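Local atomic coordinates of nucleoporin NUP170 (Chaetomium thermophilum, PDB entry 5HAX), a protein that probably helps build the inner-ring scaffold of the nuclear pore complex, combining a beta-propeller with an alpha-helical region. Residues Pro49-Arg54 / Ile484-Arg489; Leu77-Gly82 / Gly444-Pro449. All coordinates share one frame; numbering follows the deposited sequence.

Contact 1. Residues Pro49-Arg54 / Ile484-Arg489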
loop_
_atom_site.group_PDB
_atom_site.type_symbol
_atom_site.label_atom_id
_atom_site.label_comp_id
_atom_site.label_asym_id
_atom_site.label_seq_id
_atom_site.Cartn_x
_atom_site.Cartn_y
_atom_site.Cartn_z
ATOM N N PRO A 49 -7.787 -1.678 -14.237
ATOM C CA PRO A 49 -6.822 -1.788 -13.133
ATOM C C PRO A 49 -7.466 -1.734 -11.759
ATOM O O PRO A 49 -6.863 -2.218 -10.792
ATOM C CB PRO A 49 -5.896 -0.585 -13.362
ATOM C CG PRO A 49 -6.771 0.424 -14.027
ATOM C CD PRO A 49 -7.737 -0.355 -14.884
ATOM N N PHE A 50 -8.662 -1.161 -11.649
ATOM C CA PHE A 50 -9.408 -1.081 -10.404
ATOM C C PHE A 50 -10.871 -1.358 -10.715
ATOM O O PHE A 50 -11.304 -1.254 -11.864
ATOM C CB PHE A 50 -9.279 0.301 -9.744
ATOM C CG PHE A 50 -7.862 0.721 -9.458
ATOM C CD1 PHE A 50 -7.338 0.605 -8.182
ATOM C CD2 PHE A 50 -7.062 1.251 -10.459
ATOM C CE1 PHE A 50 -6.041 1.002 -7.911
ATOM C CE2 PHE A 50 -5.763 1.646 -10.194
ATOM C CZ PHE A 50 -5.254 1.521 -8.918
ATOM N N HIS A 51 -11.641 -1.708 -9.686
ATOM C CA HIS A 51 -13.082 -1.812 -9.869
ATOM C C HIS A 51 -13.781 -1.770 -8.518
ATOM O O HIS A 51 -13.196 -2.112 -7.485
ATOM C CB HIS A 51 -13.470 -3.081 -10.647
ATOM C CG HIS A 51 -13.215 -4.365 -9.915
ATOM N ND1 HIS A 51 -12.114 -4.568 -9.111
ATOM C CD2 HIS A 51 -13.917 -5.523 -9.889
ATOM C CE1 HIS A 51 -12.154 -5.793 -8.615
ATOM N NE2 HIS A 51 -13.238 -6.392 -9.070
ATOM N N VAL A 52 -15.035 -1.322 -8.544
ATOM C CA VAL A 52 -15.854 -1.220 -7.342
ATOM C C VAL A 52 -16.363 -2.608 -6.977
ATOM O O VAL A 52 -16.915 -3.319 -7.824
ATOM C CB VAL A 52 -17.025 -0.246 -7.563
ATOM C CG1 VAL A 52 -17.867 -0.119 -6.300
ATOM C CG2 VAL A 52 -16.515 1.121 -8.002
ATOM N N VAL A 53 -16.200 -2.990 -5.709
ATOM C CA VAL A 53 -16.587 -4.327 -5.256
ATOM C C VAL A 53 -17.864 -4.286 -4.420
ATOM O O VAL A 53 -18.646 -5.242 -4.434
ATOM C CB VAL A 53 -15.439 -5.001 -4.477
ATOM C CG1 VAL A 53 -14.308 -5.374 -5.431
ATOM C CG2 VAL A 53 -14.932 -4.112 -3.354
ATOM N N ARG A 54 -18.095 -3.200 -3.686
ATOM C CA ARG A 54 -19.331 -3.068 -2.917
ATOM C C ARG A 54 -19.466 -1.630 -2.432
ATOM O O ARG A 54 -18.543 -0.821 -2.560
ATOM C CB ARG A 54 -19.371 -4.043 -1.735
ATOM C CG ARG A 54 -18.324 -3.767 -0.680
ATOM C CD ARG A 54 -18.236 -4.888 0.343
ATOM N NE ARG A 54 -16.898 -4.947 0.927
ATOM C CZ ARG A 54 -15.969 -5.847 0.613
ATOM N NH1 ARG A 54 -14.782 -5.794 1.203
ATOM N NH2 ARG A 54 -16.214 -6.803 -0.275
ATOM N N ILE A 484 -16.173 0.755 -1.973
ATOM C CA ILE A 484 -14.916 0.020 -1.861
ATOM C C ILE A 484 -14.371 -0.208 -3.265
ATOM O O ILE A 484 -15.043 -0.804 -4.115
ATOM C CB ILE A 484 -15.103 -1.317 -1.125
ATOM C CG1 ILE A 484 -15.782 -1.104 0.233
ATOM C CG2 ILE A 484 -13.753 -2.002 -0.944
ATOM C CD1 ILE A 484 -14.996 -0.236 1.203
ATOM N N VAL A 485 -13.153 0.267 -3.504
ATOM C CA VAL A 485 -12.449 0.083 -4.769
ATOM C C VAL A 485 -11.257 -0.821 -4.501
ATOM O O VAL A 485 -10.523 -0.611 -3.529
ATOM C CB VAL A 485 -11.998 1.430 -5.361
ATOM C CG1 VAL A 485 -11.280 1.217 -6.691
ATOM C CG2 VAL A 485 -13.190 2.362 -5.532
ATOM N N ARG A 486 -11.060 -1.818 -5.363
ATOM C CA ARG A 486 -10.020 -2.826 -5.186
ATOM C C ARG A 486 -9.070 -2.803 -6.375
ATOM O O ARG A 486 -9.509 -2.748 -7.528
ATOM C CB ARG A 486 -10.634 -4.221 -5.026
ATOM C CG ARG A 486 -9.610 -5.348 -4.905
ATOM C CD ARG A 486 -10.293 -6.700 -4.771
ATOM N NE ARG A 486 -11.085 -6.792 -3.546
ATOM C CZ ARG A 486 -12.123 -7.607 -3.378
ATOM N NH1 ARG A 486 -12.515 -8.408 -4.359
ATOM N NH2 ARG A 486 -12.777 -7.615 -2.225
ATOM N N ARG A 487 -7.773 -2.845 -6.083
ATOM C CA ARG A 487 -6.758 -3.002 -7.114
ATOM C C ARG A 487 -6.781 -4.425 -7.656
ATOM O O ARG A 487 -6.875 -5.394 -6.896
ATOM C CB ARG A 487 -5.380 -2.674 -6.530
ATOM C CG ARG A 487 -4.189 -3.005 -7.415
ATOM C CD ARG A 487 -4.199 -2.206 -8.700
ATOM N NE ARG A 487 -2.946 -2.362 -9.436
ATOM C CZ ARG A 487 -2.838 -2.326 -10.762
ATOM N NH1 ARG A 487 -3.910 -2.144 -11.524
ATOM N NH2 ARG A 487 -1.650 -2.478 -11.327
ATOM N N ARG A 488 -6.695 -4.552 -8.978
ATOM C CA ARG A 488 -6.685 -5.851 -9.639
ATOM C C ARG A 488 -5.264 -6.228 -10.032
ATOM O O ARG A 488 -4.528 -5.407 -10.589
ATOM C CB ARG A 488 -7.594 -5.842 -10.868
ATOM C CG ARG A 488 -9.062 -5.856 -10.496
ATOM C CD ARG A 488 -9.975 -5.684 -11.690
ATOM N NE ARG A 488 -10.244 -6.946 -12.375
ATOM C CZ ARG A 488 -11.387 -7.238 -12.989
ATOM N NH1 ARG A 488 -11.534 -8.414 -13.586
ATOM N NH2 ARG A 488 -12.387 -6.365 -13.008
ATOM N N ARG A 489 -4.886 -7.465 -9.721
ATOM C CA ARG A 489 -3.579 -8.011 -10.051
ATOM C C ARG A 489 -3.596 -8.619 -11.450
ATOM O O ARG A 489 -4.645 -8.783 -12.076
ATOM C CB ARG A 489 -3.172 -9.075 -9.032
ATOM C CG ARG A 489 -3.232 -8.630 -7.575
ATOM C CD ARG A 489 -3.267 -9.834 -6.639
ATOM N NE ARG A 489 -4.493 -10.614 -6.808
ATOM C CZ ARG A 489 -4.702 -11.814 -6.277
ATOM N NH1 ARG A 489 -5.851 -12.439 -6.490
ATOM N NH2 ARG A 489 -3.767 -12.396 -5.538
HETATM O O HOH W 1 -12.817 -7.212 0.269
#
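Backbone bonds zip the antiparallel strands together. His51 and Arg486 form a hydrogen-bonded pair, with Arg486 N 3.0 Å from His51 O and the return bond more bent; Val53 N donates to Ile484 O, and Ile484 N to Arg54 O, nearly along each C=O axis. Pro49 O takes two donors: Arg488 N from above the carbonyl plane, and Arg487 NH1, 3.0 Å away, in that plane on a lone pair. Arg487 reaches it through a bend at chi2 (63°), its NH2 salt-bridged to Glu462. The same bend lays its CD over one face of the Phe50 ring, 4.1 Å from the centroid; an alanine in place of Arg487 would remove CD, NH1 and the tie to Glu462, and so would probably loosen Pro49 O and the Phe50 ring. The pairing is the Velcro closure of a seven-bladed beta-propeller: strand 50-57 completes the blade whose other strands, 440-445, 473-478 and 481-487, come from near the end of the propeller sequence; helix 490-501 begins right after Arg489, its N-cap. A second CH-pi contact sets Arg488 CD over His51, 3.8 Å from the ring centroid, with Val53 CG1 on the opposite face and Arg486 O at the edge. Arg488 NH2 lies 4.0 Å from His51 NE2, which would probably disfavour a protonated histidine. Among apolar pairs, Val53 CG2 and Ile484 CG2 are tight at 3.4 Å; Phe50 packs on Val485 CG1 and on strand 403-409 of the adjacent blade, Val52 and Val485 on Ile432 of strand 427-433. Val53 CG1 sits over the centre of the Arg486 guanidinium. The like-charged Arg54 and Arg486 meet NH2 to NH2 at 4.0 Å, planes 62° apart; a water at both edges accepts from Arg54 NH1 at 2.6 Å and weakly from Arg486 NH2, and Glu473, salt-bridged to Arg486 NE, probably offsets the repulsion.

Contact 2. Residues Leu77-Gly82 / Gly444-Pro449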
loop_
_atom_site.group_PDB
_atom_site.type_symbol
_atom_site.label_atom_id
_atom_site.label_comp_id
_atom_site.label_asym_id
_atom_site.label_seq_id
_atom_site.Cartn_x
_atom_site.Cartn_y
_atom_site.Cartn_z
ATOM N N LEU A 77 -13.442 9.905 7.259
ATOM C CA LEU A 77 -13.129 8.484 7.161
ATOM C C LEU A 77 -12.039 8.091 8.149
ATOM O O LEU A 77 -11.055 8.817 8.325
ATOM C CB LEU A 77 -12.654 8.121 5.749
ATOM C CG LEU A 77 -13.561 7.256 4.875
ATOM C CD1 LEU A 77 -12.894 7.009 3.530
ATOM C CD2 LEU A 77 -13.902 5.935 5.545
ATOM N N PHE A 78 -12.221 6.932 8.777
ATOM C CA PHE A 78 -11.163 6.221 9.498
ATOM C C PHE A 78 -10.928 4.890 8.785
ATOM O O PHE A 78 -11.228 3.819 9.322
ATOM C CB PHE A 78 -11.538 6.003 10.981
ATOM C CG PHE A 78 -11.625 7.271 11.791
ATOM C CD1 PHE A 78 -10.930 8.411 11.422
ATOM C CD2 PHE A 78 -12.402 7.313 12.938
ATOM C CE1 PHE A 78 -11.013 9.568 12.178
ATOM C CE2 PHE A 78 -12.490 8.465 13.695
ATOM C CZ PHE A 78 -11.795 9.593 13.314
ATOM N N ALA A 79 -10.383 4.963 7.569
ATOM C CA ALA A 79 -10.267 3.782 6.720
ATOM C C ALA A 79 -9.367 2.708 7.320
ATOM O O ALA A 79 -9.508 1.533 6.962
ATOM C CB ALA A 79 -9.738 4.183 5.341
ATOM N N GLU A 80 -8.450 3.079 8.216
ATOM C CA GLU A 80 -7.526 2.102 8.786
ATOM C C GLU A 80 -8.254 1.046 9.609
ATOM O O GLU A 80 -7.767 -0.085 9.738
ATOM C CB GLU A 80 -6.487 2.814 9.654
ATOM C CG GLU A 80 -5.371 1.914 10.171
ATOM C CD GLU A 80 -4.584 2.553 11.300
ATOM O OE1 GLU A 80 -4.407 3.790 11.279
ATOM O OE2 GLU A 80 -4.153 1.816 12.213
ATOM N N ILE A 81 -9.416 1.389 10.166
ATOM C CA ILE A 81 -10.175 0.510 11.045
ATOM C C ILE A 81 -11.593 0.283 10.537
ATOM O O ILE A 81 -12.414 -0.302 11.243
ATOM C CB ILE A 81 -10.198 1.057 12.487
ATOM C CG1 ILE A 81 -10.780 2.474 12.505
ATOM C CG2 ILE A 81 -8.794 1.048 13.072
ATOM C CD1 ILE A 81 -11.077 3.001 13.891
ATOM N N GLY A 82 -11.899 0.740 9.326
ATOM C CA GLY A 82 -13.208 0.500 8.748
ATOM C C GLY A 82 -14.328 1.306 9.367
ATOM O O GLY A 82 -15.477 0.855 9.364
ATOM N N GLY A 444 -9.460 6.774 1.470
ATOM C CA GLY A 444 -8.453 6.248 2.376
ATOM C C GLY A 444 -8.192 4.778 2.129
ATOM O O GLY A 444 -9.055 4.039 1.649
ATOM N N LEU A 445 -6.976 4.361 2.469
ATOM C CA LEU A 445 -6.553 2.977 2.303
ATOM C C LEU A 445 -7.101 2.127 3.445
ATOM O O LEU A 445 -6.995 2.507 4.615
ATOM C CB LEU A 445 -5.026 2.904 2.261
ATOM C CG LEU A 445 -4.368 1.534 2.096
ATOM C CD1 LEU A 445 -4.612 0.967 0.708
ATOM C CD2 LEU A 445 -2.876 1.632 2.381
ATOM N N THR A 446 -7.692 0.979 3.103
ATOM C CA THR A 446 -8.260 0.069 4.094
ATOM C C THR A 446 -7.354 -1.108 4.417
ATOM O O THR A 446 -7.522 -1.724 5.475
ATOM C CB THR A 446 -9.609 -0.481 3.614
ATOM O OG1 THR A 446 -9.402 -1.388 2.525
ATOM C CG2 THR A 446 -10.532 0.644 3.176
ATOM N N THR A 447 -6.417 -1.437 3.534
ATOM C CA THR A 447 -5.491 -2.539 3.729
ATOM C C THR A 447 -4.137 -2.000 4.186
ATOM O O THR A 447 -3.930 -0.792 4.317
ATOM C CB THR A 447 -5.362 -3.350 2.439
ATOM O OG1 THR A 447 -5.249 -2.456 1.325
ATOM C CG2 THR A 447 -6.583 -4.230 2.242
ATOM N N ALA A 448 -3.204 -2.914 4.440
ATOM C CA ALA A 448 -1.891 -2.519 4.916
ATOM C C ALA A 448 -1.125 -1.782 3.817
ATOM O O ALA A 448 -1.281 -2.090 2.631
ATOM C CB ALA A 448 -1.096 -3.740 5.369
ATOM N N PRO A 449 -0.298 -0.802 4.181
ATOM C CA PRO A 449 0.473 -0.070 3.167
ATOM C C PRO A 449 1.279 -1.010 2.281
ATOM O O PRO A 449 1.850 -1.999 2.744
ATOM C CB PRO A 449 1.382 0.837 4.003
ATOM C CG PRO A 449 0.646 1.034 5.277
ATOM C CD PRO A 449 -0.093 -0.247 5.532
HETATM O O HOH W 2 -9.624 -1.254 7.331
HETATM O O HOH W 3 -5.951 -1.777 8.141
#
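The Phe78 ring makes no contact with 444-449; it meets the ring of Trp85 with the planes at about 40° and touches Val117, Leu119 and Leu135 of the following blade. Glu80 spends its carboxylate on that blade too, OE2 hydrogen-bonded to His133 NE2. Toward 444-449 point Ala79 and Leu77. The methyl of Ala79 presses on the backbone of Gly444 and Leu445, with its CB 3.3 Å from Leu445 O, and Leu77 CD1 lies 4.0 Å from Gly444 N. A side chain at Gly444 would start toward Ala79, its CB only 2.9 Å from Ala79 CB, a clash that the glycine avoids. Beside this, Thr446 CA approaches Ala79 O at 3.5 Å in a fairly straight CA-H...O contact (157° at the hydrogen). The segments end the innermost strands of two neighbouring propeller blades, 73-78 and 440-445; 77-82 runs into the tight turn leading to strand 83-88, closed by Ile81 N to Phe78 O. Two waters bridge the gap at Thr446 O: one lies 2.8 Å from both this oxygen and Ala79 O, while the other donates to Glu80 O at 3.0 Å and to Thr446 O at 3.1 Å. Between these two segments the carbonyl oxygens of Ala79, Glu80 and Thr446, all acceptors, are thus joined through water, while a direct bond across the seam runs from Leu77 N to Glu442 OE1.

In the fold
Both contacts hold the four-stranded blade of strands 50-57, 481-487, 473-478 and 440-445, at opposite edges: contact 1 joins its outermost strand to the next one in, contact 2 sets its innermost strand against the neighbouring blade. Their centres are about 15 Å apart, and contact 2 is nested in the chain loop that contact 1 closes. Each is partly buried. Contact 1 is far larger (702 against 191 Å²) and, as a pairing within a sheet, is rich in direct backbone bonds and arginines; contact 2, between sheets, relies on waters between carbonyls and on the close fit of Ala79 against Gly444. Glu473 serves both, salt-bridged to Arg486 and bonded through its backbone to Thr446.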